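Local coordinates for protein hemin degrading factor (Pseudomonas aeruginosa, PDB 4MF9) that binds heme, its iron held by an axial protein ligand, and probably serves in heme trafficking and heme degradation, at residues 122-127 with 268-273; 142-145 with 151-154; 230-235 with 307-312; 245-250 with 355-360. One frame throughout, in Å; residues are numbered along the deposited sequence.

Two HemS/ChuX-type halves make up most of this chain, and the four contacts sample both and their junction. Contact 2 lies wholly in the first half, on the hairpin of strands 138-146 and 151-157, and is nested along the chain inside the loop closed by contact 1. Contact 1 joins the halves; its centre is about 8 Å from that of contact 2. Contacts 3 and 4 belong to the second half, their centres about 14 Å apart and about 26 to 33 Å from those of contacts 1 and 2; along the chain their segments alternate. Contacts 1 and 3 reach one antiparallel sheet, through strands 271-277 and 307-313. Contact 3 is beside the heme; contact 4 packs the C-terminal tail against helix 247-258.

Contact 1 of 4, residues 122-127 with 268-273; sequences GGWNAV and NAHCIQ
Trp124 and His270 meet where the two HemS/ChuX-type halves of the chain come together, the tryptophan on the segment leading into strand 124-133 and the histidine in the turn that links strands 262-268 and 271-277. The tight part is the indole edge. With CG anti to its carbonyl carbon (chi1 -70°), Trp124 brings NE1 to His270 O at 3.0 Å, a hydrogen bond with an N-H...O angle of 168°; the oxygen lies in the indole plane, although the donor stands above the carbonyl plane. His270 CB sits close by, off the ring plane, 3.6 Å from Trp124 NE1. Val144 and Val152 pack against this buried indole, and Trp66 meets it edge-to-face. The turn has its own brace, an Asx turn in which His270 N donates to Asn268 OD1 at 2.8 Å, while Asn268 ND2 reaches back to the carbonyls of Val152 and Arg84.

Beyond the indole the contact becomes looser and wetter. The imidazole lies beside Gly123, its ND1 3.7 Å from Gly123 CA, with Gly123 O over one face and Ala269 CB over the opposite one. A water at the ring edge spans the remaining distance: it accepts from Gly123 N at 2.8 Å and lies 2.7 Å from His270 ND1.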
loop_
_atom_site.group_PDB
_atom_site.type_symbol
_atom_site.label_atom_id
_atom_site.label_comp_id
_atom_site.label_asym_id
_atom_site.label_seq_id
_atom_site.Cartn_x
_atom_site.Cartn_y
_atom_site.Cartn_z
ATOM N N GLY A 122 -2.147 13.815 4.220
ATOM C CA GLY A 122 -3.315 14.628 4.252
ATOM C C GLY A 122 -4.580 13.948 4.618
ATOM O O GLY A 122 -5.401 14.521 5.234
ATOM N N GLY A 123 -4.749 12.721 4.171
ATOM C CA GLY A 123 -5.926 11.938 4.519
ATOM C C GLY A 123 -5.755 11.094 5.781
ATOM O O GLY A 123 -6.677 10.393 6.212
ATOM N N TRP A 124 -4.573 11.142 6.383
ATOM C CA TRP A 124 -4.341 10.373 7.604
ATOM C C TRP A 124 -5.127 11.007 8.748
ATOM O O TRP A 124 -4.970 12.191 9.024
ATOM C CB TRP A 124 -2.857 10.357 7.954
ATOM C CG TRP A 124 -2.012 9.546 7.019
ATOM C CD1 TRP A 124 -2.218 9.347 5.679
ATOM C CD2 TRP A 124 -0.829 8.808 7.360
ATOM N NE1 TRP A 124 -1.222 8.541 5.165
ATOM C CE2 TRP A 124 -0.362 8.194 6.176
ATOM C CE3 TRP A 124 -0.111 8.622 8.548
ATOM C CZ2 TRP A 124 0.784 7.406 6.148
ATOM C CZ3 TRP A 124 1.029 7.829 8.518
ATOM C CH2 TRP A 124 1.466 7.234 7.321
ATOM N N ASN A 125 -5.977 10.232 9.411
ATOM C CA ASN A 125 -6.900 10.824 10.371
ATOM C C ASN A 125 -6.641 10.467 11.832
ATOM O O ASN A 125 -6.519 11.347 12.692
ATOM C CB ASN A 125 -8.337 10.463 10.016
ATOM C CG ASN A 125 -9.336 11.127 10.937
ATOM O OD1 ASN A 125 -9.293 12.339 11.137
ATOM N ND2 ASN A 125 -10.223 10.340 11.521
ATOM N N ALA A 126 -6.584 9.173 12.114
ATOM C CA ALA A 126 -6.412 8.725 13.484
ATOM C C ALA A 126 -5.334 7.655 13.543
ATOM O O ALA A 126 -5.120 6.911 12.568
ATOM C CB ALA A 126 -7.716 8.201 14.033
ATOM N N VAL A 127 -4.659 7.586 14.686
ATOM C CA VAL A 127 -3.562 6.644 14.884
ATOM C C VAL A 127 -3.622 6.068 16.301
ATOM O O VAL A 127 -3.807 6.810 17.279
ATOM C CB VAL A 127 -2.203 7.321 14.620
ATOM C CG1 VAL A 127 -2.133 8.677 15.314
ATOM C CG2 VAL A 127 -1.065 6.431 15.063
ATOM N N ASN A 268 -2.535 2.377 -1.374
ATOM C CA ASN A 268 -3.906 2.835 -1.361
ATOM C C ASN A 268 -3.825 4.343 -1.581
ATOM O O ASN A 268 -2.757 4.853 -1.906
ATOM C CB ASN A 268 -4.567 2.479 -0.022
ATOM C CG ASN A 268 -3.746 2.935 1.179
ATOM O OD1 ASN A 268 -3.510 4.133 1.358
ATOM N ND2 ASN A 268 -3.324 1.989 2.012
ATOM N N ALA A 269 -4.920 5.065 -1.383
ATOM C CA ALA A 269 -4.917 6.505 -1.639
ATOM C C ALA A 269 -3.922 7.289 -0.768
ATOM O O ALA A 269 -3.536 8.411 -1.118
ATOM C CB ALA A 269 -6.319 7.060 -1.463
ATOM N N HIS A 270 -3.496 6.708 0.348
ATOM C CA HIS A 270 -2.746 7.472 1.345
ATOM C C HIS A 270 -1.321 6.995 1.618
ATOM O O HIS A 270 -0.566 7.648 2.343
ATOM C CB HIS A 270 -3.529 7.487 2.664
ATOM C CG HIS A 270 -4.975 7.822 2.491
ATOM N ND1 HIS A 270 -5.413 9.106 2.260
ATOM C CD2 HIS A 270 -6.077 7.037 2.486
ATOM C CE1 HIS A 270 -6.730 9.101 2.129
ATOM N NE2 HIS A 270 -7.155 7.857 2.261
ATOM N N CYS A 271 -0.956 5.845 1.070
ATOM C CA CYS A 271 0.323 5.251 1.402
ATOM C C CYS A 271 0.734 4.305 0.301
ATOM O O CYS A 271 -0.082 3.529 -0.201
ATOM C CB CYS A 271 0.230 4.509 2.748
ATOM S SG CYS A 271 1.796 3.867 3.381
ATOM N N ILE A 272 1.997 4.387 -0.099
ATOM C CA ILE A 272 2.548 3.421 -1.040
ATOM C C ILE A 272 3.782 2.792 -0.415
ATOM O O ILE A 272 4.639 3.498 0.115
ATOM C CB ILE A 272 2.895 4.066 -2.396
ATOM C CG1 ILE A 272 1.632 4.658 -3.036
ATOM C CG2 ILE A 272 3.580 3.046 -3.298
ATOM C CD1 ILE A 272 1.900 5.662 -4.165
ATOM N N GLN A 273 3.847 1.464 -0.474
ATOM C CA GLN A 273 4.949 0.696 0.095
ATOM C C GLN A 273 5.640 -0.086 -1.027
ATOM O O GLN A 273 4.985 -0.636 -1.907
ATOM C CB GLN A 273 4.414 -0.269 1.157
ATOM C CG GLN A 273 5.471 -1.095 1.871
ATOM C CD GLN A 273 4.943 -1.720 3.174
ATOM O OE1 GLN A 273 4.343 -1.037 4.015
ATOM N NE2 GLN A 273 5.166 -3.013 3.337
HETATM O O HOH W 1 -4.040 11.333 1.805
#

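Contact 2 of 4, residues 142-145 with 151-154; sequences IQVF and AVHK
Strands 142-145 and 151-154 run antiparallel at 158°, 4.5 Å apart at closest approach, and form the end of a beta hairpin near its turn. Val144 uses both backbone groups: its N donates to His153 O at 3.0 Å, and its O accepts from Val152 N at 2.7 Å in a nearly straight bond of 173°. Gln143 stands opposite Lys154 in a non-hydrogen-bonded pair, and Phe145 opposite Ala151 in another.

On the face carrying Gln143 and Lys154, two extended chains lie across each other, their CG atoms 3.7 Å apart. Farther out, Gln143 OE1 approaches the methylene CE of Lys154 at 3.2 Å, while the ammonium goes on to a salt bridge with Glu47 and the amide NE2 of Gln143 binds Ser141. Phe145 has CG anti to its carbonyl carbon (chi1 -58°), which brings the ring to Ala151: CD1 of Phe145 is 3.5 Å from Ala151 CA and CE1 is 3.9 Å from Ala151 CB, and helix 47-52 packs on the same phenyl group. Between the valines, CG1 of Val144 touches CB of Val152 at 3.9 Å.

The chemistry is therefore divided. Backbone hydrogen bonds join the strands and carbon-carbon contacts pack the side chains, whereas Gln143 NE2, Lys154 NZ and the imidazole of His153 find partners beyond the pair; His153 bonds Thr83 and Tyr96, consistent with a fixed imidazole orientation.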
loop_
_atom_site.group_PDB
_atom_site.type_symbol
_atom_site.label_atom_id
_atom_site.label_comp_id
_atom_site.label_asym_id
_atom_site.label_seq_id
_atom_site.Cartn_x
_atom_site.Cartn_y
_atom_site.Cartn_z
ATOM N N ILE A 142 1.418 -0.039 15.726
ATOM C CA ILE A 142 0.904 1.318 15.474
ATOM C C ILE A 142 -0.000 1.257 14.255
ATOM O O ILE A 142 0.402 0.757 13.280
ATOM C CB ILE A 142 2.049 2.315 15.241
ATOM C CG1 ILE A 142 3.005 2.350 16.444
ATOM C CG2 ILE A 142 1.524 3.661 14.875
ATOM C CD1 ILE A 142 2.324 2.736 17.697
ATOM N N GLN A 143 -1.241 1.682 14.372
ATOM C CA GLN A 143 -2.151 1.542 13.266
ATOM C C GLN A 143 -2.821 2.867 12.884
ATOM O O GLN A 143 -3.377 3.512 13.706
ATOM C CB GLN A 143 -3.201 0.448 13.485
ATOM C CG GLN A 143 -2.656 -0.886 13.972
ATOM C CD GLN A 143 -3.634 -2.067 13.901
ATOM O OE1 GLN A 143 -4.741 -1.947 13.527
ATOM N NE2 GLN A 143 -3.146 -3.201 14.233
ATOM N N VAL A 144 -2.770 3.208 11.613
ATOM C CA VAL A 144 -3.259 4.495 11.129
ATOM C C VAL A 144 -4.502 4.306 10.268
ATOM O O VAL A 144 -4.555 3.384 9.439
ATOM C CB VAL A 144 -2.162 5.226 10.300
ATOM C CG1 VAL A 144 -2.700 6.546 9.744
ATOM C CG2 VAL A 144 -0.934 5.485 11.166
ATOM N N PHE A 145 -5.480 5.199 10.436
ATOM C CA PHE A 145 -6.738 5.136 9.690
ATOM C C PHE A 145 -7.110 6.459 9.017
ATOM O O PHE A 145 -6.746 7.537 9.508
ATOM C CB PHE A 145 -7.859 4.647 10.616
ATOM C CG PHE A 145 -7.572 3.302 11.215
ATOM C CD1 PHE A 145 -7.927 2.139 10.539
ATOM C CD2 PHE A 145 -6.901 3.197 12.430
ATOM C CE1 PHE A 145 -7.640 0.891 11.071
ATOM C CE2 PHE A 145 -6.607 1.941 12.966
ATOM C CZ PHE A 145 -6.977 0.792 12.282
ATOM N N ALA A 151 -8.090 1.398 7.068
ATOM C CA ALA A 151 -6.664 1.352 7.384
ATOM C C ALA A 151 -5.814 2.054 6.336
ATOM O O ALA A 151 -6.031 1.896 5.123
ATOM C CB ALA A 151 -6.202 -0.080 7.547
ATOM N N VAL A 152 -4.834 2.813 6.806
ATOM C CA VAL A 152 -3.885 3.457 5.909
ATOM C C VAL A 152 -2.593 2.646 5.848
ATOM O O VAL A 152 -2.103 2.300 4.764
ATOM C CB VAL A 152 -3.583 4.905 6.355
ATOM C CG1 VAL A 152 -2.363 5.412 5.654
ATOM C CG2 VAL A 152 -4.749 5.794 6.049
ATOM N N HIS A 153 -2.081 2.304 7.024
ATOM C CA HIS A 153 -0.720 1.816 7.183
ATOM C C HIS A 153 -0.580 1.292 8.608
ATOM O O HIS A 153 -1.109 1.905 9.552
ATOM C CB HIS A 153 0.228 3.004 7.004
ATOM C CG HIS A 153 1.687 2.652 7.064
ATOM N ND1 HIS A 153 2.256 1.674 6.277
ATOM C CD2 HIS A 153 2.694 3.183 7.801
ATOM C CE1 HIS A 153 3.554 1.604 6.539
ATOM N NE2 HIS A 153 3.842 2.509 7.457
ATOM N N LYS A 154 0.147 0.193 8.783
ATOM C CA LYS A 154 0.377 -0.337 10.137
ATOM C C LYS A 154 1.835 -0.705 10.282
ATOM O O LYS A 154 2.459 -1.152 9.313
ATOM C CB LYS A 154 -0.466 -1.593 10.397
ATOM C CG LYS A 154 -1.952 -1.360 10.390
ATOM C CD LYS A 154 -2.710 -2.673 10.235
ATOM C CE LYS A 154 -4.204 -2.439 10.406
ATOM N NZ LYS A 154 -4.990 -3.651 10.081
#

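Contact 3 of 4, residues 230-235 with 307-312; sequences QALRLA and ELWRVR
Leu232 of helix 230-235 leans on the indole of Trp309, and its atoms are met in turn. CB sits over the middle of the ring system, 3.8 Å from Trp309 CE3. CG, anti to the carbonyl carbon (chi1 -58°), carries the branch toward the strand, and there the two methyls go to different partners. CD1 lies over the five-membered ring, 3.7 Å from its centroid and 20° off the normal, a CH-pi contact; CD2 heads along the strand to Val311 CG2 at 3.9 Å. The six-membered end of the indole reaches on to the backbone of the next residue, where Trp309 CH2 is 3.7 Å from Arg233 CA.

This is helix-on-sheet packing in the second HemS/ChuX-type half: segments 230-235 and 307-312 cross at 62°, with Trp208 of helix 201-210 covering Leu232 and Val311. Arg228 and Lys313, just beyond these segments, bind the heme.

Toward solvent, Glu307 OE1 holds the indole's rotation by accepting from Trp309 NE1 at 3.0 Å through its anti lone pair, in the ring plane. Arg233, salt-bridged to Asp196 through NH2, reaches Glu307 by water: one molecule accepts a hydrogen bond from Arg233 NH1 at 2.8 Å and donates one to Glu307 OE1 at the same distance.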
loop_
_atom_site.group_PDB
_atom_site.type_symbol
_atom_site.label_atom_id
_atom_site.label_comp_id
_atom_site.label_asym_id
_atom_site.label_seq_id
_atom_site.Cartn_x
_atom_site.Cartn_y
_atom_site.Cartn_z
ATOM N N GLN A 230 -8.128 4.301 -18.474
ATOM C CA GLN A 230 -8.588 5.006 -19.645
ATOM C C GLN A 230 -7.430 5.525 -20.485
ATOM O O GLN A 230 -7.462 5.372 -21.655
ATOM C CB GLN A 230 -9.453 6.167 -19.214
ATOM C CG GLN A 230 -10.111 6.981 -20.272
ATOM C CD GLN A 230 -11.112 7.943 -19.687
ATOM O OE1 GLN A 230 -10.811 8.665 -18.781
ATOM N NE2 GLN A 230 -12.283 7.940 -20.227
ATOM N N ALA A 231 -6.427 6.111 -19.859
ATOM C CA ALA A 231 -5.270 6.592 -20.611
ATOM C C ALA A 231 -4.478 5.440 -21.236
ATOM O O ALA A 231 -3.963 5.575 -22.338
ATOM C CB ALA A 231 -4.376 7.420 -19.725
ATOM N N LEU A 232 -4.351 4.328 -20.515
ATOM C CA LEU A 232 -3.644 3.155 -21.035
ATOM C C LEU A 232 -4.330 2.659 -22.303
ATOM O O LEU A 232 -3.682 2.362 -23.309
ATOM C CB LEU A 232 -3.603 2.036 -19.990
ATOM C CG LEU A 232 -2.947 2.379 -18.659
ATOM C CD1 LEU A 232 -2.855 1.160 -17.745
ATOM C CD2 LEU A 232 -1.583 2.994 -18.887
ATOM N N ARG A 233 -5.638 2.623 -22.256
ATOM C CA ARG A 233 -6.506 2.226 -23.328
ATOM C C ARG A 233 -6.336 3.136 -24.548
ATOM O O ARG A 233 -6.439 2.709 -25.650
ATOM C CB ARG A 233 -7.922 2.454 -22.880
ATOM C CG ARG A 233 -8.933 1.533 -23.441
ATOM C CD ARG A 233 -10.016 1.173 -22.472
ATOM N NE ARG A 233 -10.848 2.268 -22.034
ATOM C CZ ARG A 233 -11.123 2.499 -20.765
ATOM N NH1 ARG A 233 -10.606 1.742 -19.842
ATOM N NH2 ARG A 233 -11.887 3.488 -20.420
ATOM N N LEU A 234 -6.141 4.422 -24.302
ATOM C CA LEU A 234 -6.091 5.407 -25.384
ATOM C C LEU A 234 -4.665 5.686 -25.844
ATOM O O LEU A 234 -4.448 6.373 -26.850
ATOM C CB LEU A 234 -6.745 6.715 -24.933
ATOM C CG LEU A 234 -8.198 6.685 -24.463
ATOM C CD1 LEU A 234 -8.633 8.065 -24.011
ATOM C CD2 LEU A 234 -9.122 6.177 -25.549
ATOM N N ALA A 235 -3.688 5.168 -25.102
ATOM C CA ALA A 235 -2.284 5.451 -25.412
ATOM C C ALA A 235 -1.830 4.824 -26.731
ATOM O O ALA A 235 -1.073 5.437 -27.493
ATOM C CB ALA A 235 -1.394 5.003 -24.273
ATOM N N GLU A 307 -7.938 -5.982 -14.729
ATOM C CA GLU A 307 -7.106 -5.694 -15.906
ATOM C C GLU A 307 -5.634 -5.716 -15.548
ATOM O O GLU A 307 -5.240 -5.349 -14.433
ATOM C CB GLU A 307 -7.411 -4.319 -16.498
ATOM C CG GLU A 307 -8.862 -3.986 -16.685
ATOM C CD GLU A 307 -9.073 -2.520 -17.018
ATOM O OE1 GLU A 307 -8.216 -1.915 -17.714
ATOM O OE2 GLU A 307 -10.108 -1.979 -16.581
ATOM N N LEU A 308 -4.826 -6.128 -16.516
ATOM C CA LEU A 308 -3.386 -6.215 -16.354
ATOM C C LEU A 308 -2.741 -5.591 -17.587
ATOM O O LEU A 308 -3.013 -6.017 -18.727
ATOM C CB LEU A 308 -2.949 -7.682 -16.232
ATOM C CG LEU A 308 -1.442 -7.775 -15.990
ATOM C CD1 LEU A 308 -1.080 -7.031 -14.671
ATOM C CD2 LEU A 308 -0.958 -9.206 -15.979
ATOM N N TRP A 309 -1.902 -4.581 -17.369
ATOM C CA TRP A 309 -1.290 -3.843 -18.475
ATOM C C TRP A 309 0.223 -3.851 -18.404
ATOM O O TRP A 309 0.807 -3.702 -17.319
ATOM C CB TRP A 309 -1.748 -2.383 -18.424
ATOM C CG TRP A 309 -3.166 -2.184 -18.787
ATOM C CD1 TRP A 309 -4.252 -2.302 -17.965
ATOM C CD2 TRP A 309 -3.666 -1.807 -20.068
ATOM N NE1 TRP A 309 -5.401 -2.035 -18.665
ATOM C CE2 TRP A 309 -5.066 -1.720 -19.960
ATOM C CE3 TRP A 309 -3.062 -1.534 -21.304
ATOM C CZ2 TRP A 309 -5.876 -1.377 -21.044
ATOM C CZ3 TRP A 309 -3.864 -1.186 -22.371
ATOM C CH2 TRP A 309 -5.257 -1.111 -22.239
ATOM N N ARG A 310 0.851 -4.014 -19.551
ATOM C CA ARG A 310 2.227 -3.688 -19.733
ATOM C C ARG A 310 2.312 -2.199 -20.155
ATOM O O ARG A 310 1.690 -1.819 -21.060
ATOM C CB ARG A 310 2.906 -4.557 -20.781
ATOM C CG ARG A 310 4.272 -4.142 -21.225
ATOM C CD ARG A 310 5.016 -5.202 -22.075
ATOM N NE ARG A 310 4.188 -5.765 -23.124
ATOM C CZ ARG A 310 4.023 -7.057 -23.361
ATOM N NH1 ARG A 310 4.639 -7.971 -22.627
ATOM N NH2 ARG A 310 3.269 -7.438 -24.357
ATOM N N VAL A 311 3.113 -1.414 -19.474
ATOM C CA VAL A 311 3.138 0.028 -19.749
ATOM C C VAL A 311 4.567 0.488 -19.971
ATOM O O VAL A 311 5.472 0.043 -19.258
ATOM C CB VAL A 311 2.544 0.829 -18.570
ATOM C CG1 VAL A 311 2.473 2.336 -18.898
ATOM C CG2 VAL A 311 1.163 0.304 -18.211
ATOM N N ARG A 312 4.768 1.374 -20.937
ATOM C CA ARG A 312 6.052 1.931 -21.221
ATOM C C ARG A 312 5.982 3.470 -21.196
ATOM O O ARG A 312 5.191 4.055 -21.886
ATOM C CB ARG A 312 6.665 1.414 -22.528
ATOM C CG ARG A 312 6.338 -0.007 -22.929
ATOM C CD ARG A 312 6.920 -0.377 -24.292
ATOM N NE ARG A 312 6.699 -1.756 -24.583
ATOM C CZ ARG A 312 5.624 -2.222 -25.166
ATOM N NH1 ARG A 312 4.689 -1.406 -25.562
ATOM N NH2 ARG A 312 5.492 -3.512 -25.332
HETATM O O HOH W 2 -9.366 -0.793 -19.961
HETATM O O HOH W 3 -11.245 0.276 -17.039
#

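Contact 4 of 4, residues 245-250 with 355-360; sequences NGDLAK and ESFKAL
The tail that follows helix 348-355 carries the C-terminus of the chain past the first turn of helix 247-258, and Phe357 and Asp247 are the main points of touch. The carboxylate of Asp247 comes alongside the ring: its CG is 3.5 Å from Phe357 CD1, and its OD2 is 3.6 Å from the same carbon and 3.7 Å from Phe357 CB. Carboxylate and phenyl planes stand 51° apart, and the two side chains slide past one another in opposite directions. Both leave the backbone toward the other segment, and in Phe357 CG lies anti to the carbonyl carbon (chi1 -71°), which places the CD1 edge of the ring beside the aspartate.

One turn farther along the helix, Lys250 adds its aliphatic base. Its CB lies 3.9 Å from Phe357 CE1, while the rest of the chain bends and carries the ammonium away from the phenylalanine. The carboxylate of Asp247 thus lies obliquely against a ring carbon, and no hydrogen bond joins the two segments; the contact is one of van der Waals packing, partly buried on its helix side.

The tail also has polar bonds to the sheet: Phe357 O accepts from Arg310 NH1 on strand 307-313, and Leu360 bonds through its backbone to Arg242 of strand 240-243. The phenyl ring also meets Trp323 of strand 320-326, their planes at about 80°, which leaves Phe357 between helix 247-258 and the sheet.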
loop_
_atom_site.group_PDB
_atom_site.type_symbol
_atom_site.label_atom_id
_atom_site.label_comp_id
_atom_site.label_asym_id
_atom_site.label_seq_id
_atom_site.Cartn_x
_atom_site.Cartn_y
_atom_site.Cartn_z
ATOM N N ASN A 245 -4.768 -11.699 -17.501
ATOM C CA ASN A 245 -4.671 -11.481 -16.062
ATOM C C ASN A 245 -3.808 -12.492 -15.326
ATOM O O ASN A 245 -3.202 -12.170 -14.302
ATOM C CB ASN A 245 -6.063 -11.431 -15.446
ATOM C CG ASN A 245 -6.796 -10.159 -15.787
ATOM O OD1 ASN A 245 -6.183 -9.148 -16.140
ATOM N ND2 ASN A 245 -8.118 -10.194 -15.679
ATOM N N GLY A 246 -3.750 -13.718 -15.847
ATOM C CA GLY A 246 -3.001 -14.774 -15.188
ATOM C C GLY A 246 -1.506 -14.656 -15.392
ATOM O O GLY A 246 -0.733 -15.382 -14.777
ATOM N N ASP A 247 -1.073 -13.802 -16.309
ATOM C CA ASP A 247 0.350 -13.596 -16.565
ATOM C C ASP A 247 1.129 -13.026 -15.364
ATOM O O ASP A 247 2.286 -13.250 -15.254
ATOM C CB ASP A 247 0.601 -12.768 -17.849
ATOM C CG ASP A 247 0.397 -13.569 -19.139
ATOM O OD1 ASP A 247 0.175 -14.758 -19.028
ATOM O OD2 ASP A 247 0.473 -13.024 -20.240
ATOM N N LEU A 248 0.491 -12.193 -14.547
ATOM C CA LEU A 248 1.205 -11.541 -13.457
ATOM C C LEU A 248 1.887 -12.541 -12.520
ATOM O O LEU A 248 3.057 -12.373 -12.185
ATOM C CB LEU A 248 0.275 -10.612 -12.675
ATOM C CG LEU A 248 0.899 -9.922 -11.457
ATOM C CD1 LEU A 248 2.081 -9.037 -11.814
ATOM C CD2 LEU A 248 -0.164 -9.143 -10.747
ATOM N N ALA A 249 1.176 -13.595 -12.124
ATOM C CA ALA A 249 1.762 -14.636 -11.274
ATOM C C ALA A 249 2.928 -15.340 -11.973
ATOM O O ALA A 249 3.937 -15.691 -11.349
ATOM C CB ALA A 249 0.696 -15.656 -10.877
ATOM N N LYS A 250 2.779 -15.552 -13.258
ATOM C CA LYS A 250 3.772 -16.202 -14.072
ATOM C C LYS A 250 5.040 -15.421 -14.162
ATOM O O LYS A 250 6.049 -15.980 -14.153
ATOM C CB LYS A 250 3.227 -16.529 -15.421
ATOM C CG LYS A 250 2.287 -17.691 -15.391
ATOM C CD LYS A 250 1.253 -17.565 -16.427
ATOM C CE LYS A 250 0.535 -18.868 -16.614
ATOM N NZ LYS A 250 0.073 -19.028 -17.987
ATOM N N GLU A 355 8.556 -7.820 -21.449
ATOM C CA GLU A 355 8.045 -7.928 -22.821
ATOM C C GLU A 355 7.842 -9.351 -23.318
ATOM O O GLU A 355 7.279 -9.545 -24.314
ATOM C CB GLU A 355 8.922 -7.192 -23.813
ATOM C CG GLU A 355 9.285 -5.748 -23.556
ATOM C CD GLU A 355 8.333 -4.779 -24.220
ATOM O OE1 GLU A 355 7.284 -5.218 -24.665
ATOM O OE2 GLU A 355 8.661 -3.626 -24.352
ATOM N N SER A 356 8.309 -10.339 -22.587
ATOM C CA SER A 356 8.239 -11.725 -23.059
ATOM C C SER A 356 6.807 -12.235 -23.166
ATOM O O SER A 356 6.536 -13.192 -23.894
ATOM C CB SER A 356 9.067 -12.653 -22.167
ATOM O OG SER A 356 8.462 -12.824 -20.897
ATOM N N PHE A 357 5.881 -11.588 -22.464
ATOM C CA PHE A 357 4.509 -12.087 -22.413
ATOM C C PHE A 357 3.644 -11.498 -23.521
ATOM O O PHE A 357 3.737 -10.310 -23.836
ATOM C CB PHE A 357 3.896 -11.877 -21.018
ATOM C CG PHE A 357 4.477 -12.782 -19.966
ATOM C CD1 PHE A 357 3.857 -13.979 -19.649
ATOM C CD2 PHE A 357 5.654 -12.449 -19.316
ATOM C CE1 PHE A 357 4.397 -14.824 -18.692
ATOM C CE2 PHE A 357 6.201 -13.290 -18.354
ATOM C CZ PHE A 357 5.571 -14.475 -18.044
ATOM N N LYS A 358 2.804 -12.325 -24.127
ATOM C CA LYS A 358 2.022 -11.920 -25.248
ATOM C C LYS A 358 0.815 -11.043 -24.904
ATOM O O LYS A 358 0.039 -11.385 -24.113
ATOM C CB LYS A 358 1.622 -13.145 -26.092
ATOM C CG LYS A 358 2.786 -14.070 -26.405
ATOM C CD LYS A 358 2.679 -14.768 -27.762
ATOM C CE LYS A 358 3.753 -15.825 -28.005
ATOM N NZ LYS A 358 4.990 -15.575 -27.242
ATOM N N ALA A 359 0.640 -9.952 -25.613
ATOM C CA ALA A 359 -0.499 -9.066 -25.392
ATOM C C ALA A 359 -1.800 -9.728 -25.830
ATOM O O ALA A 359 -1.796 -10.631 -26.670
ATOM C CB ALA A 359 -0.297 -7.762 -26.156
ATOM N N LEU A 360 -2.919 -9.279 -25.269
ATOM C CA LEU A 360 -4.215 -9.702 -25.783
ATOM C C LEU A 360 -4.443 -9.060 -27.153
ATOM O O LEU A 360 -5.381 -9.423 -27.866
ATOM C CB LEU A 360 -5.342 -9.318 -24.828
ATOM C CG LEU A 360 -5.261 -9.837 -23.386
ATOM C CD1 LEU A 360 -6.514 -9.463 -22.578
ATOM C CD2 LEU A 360 -4.994 -11.345 -23.362
#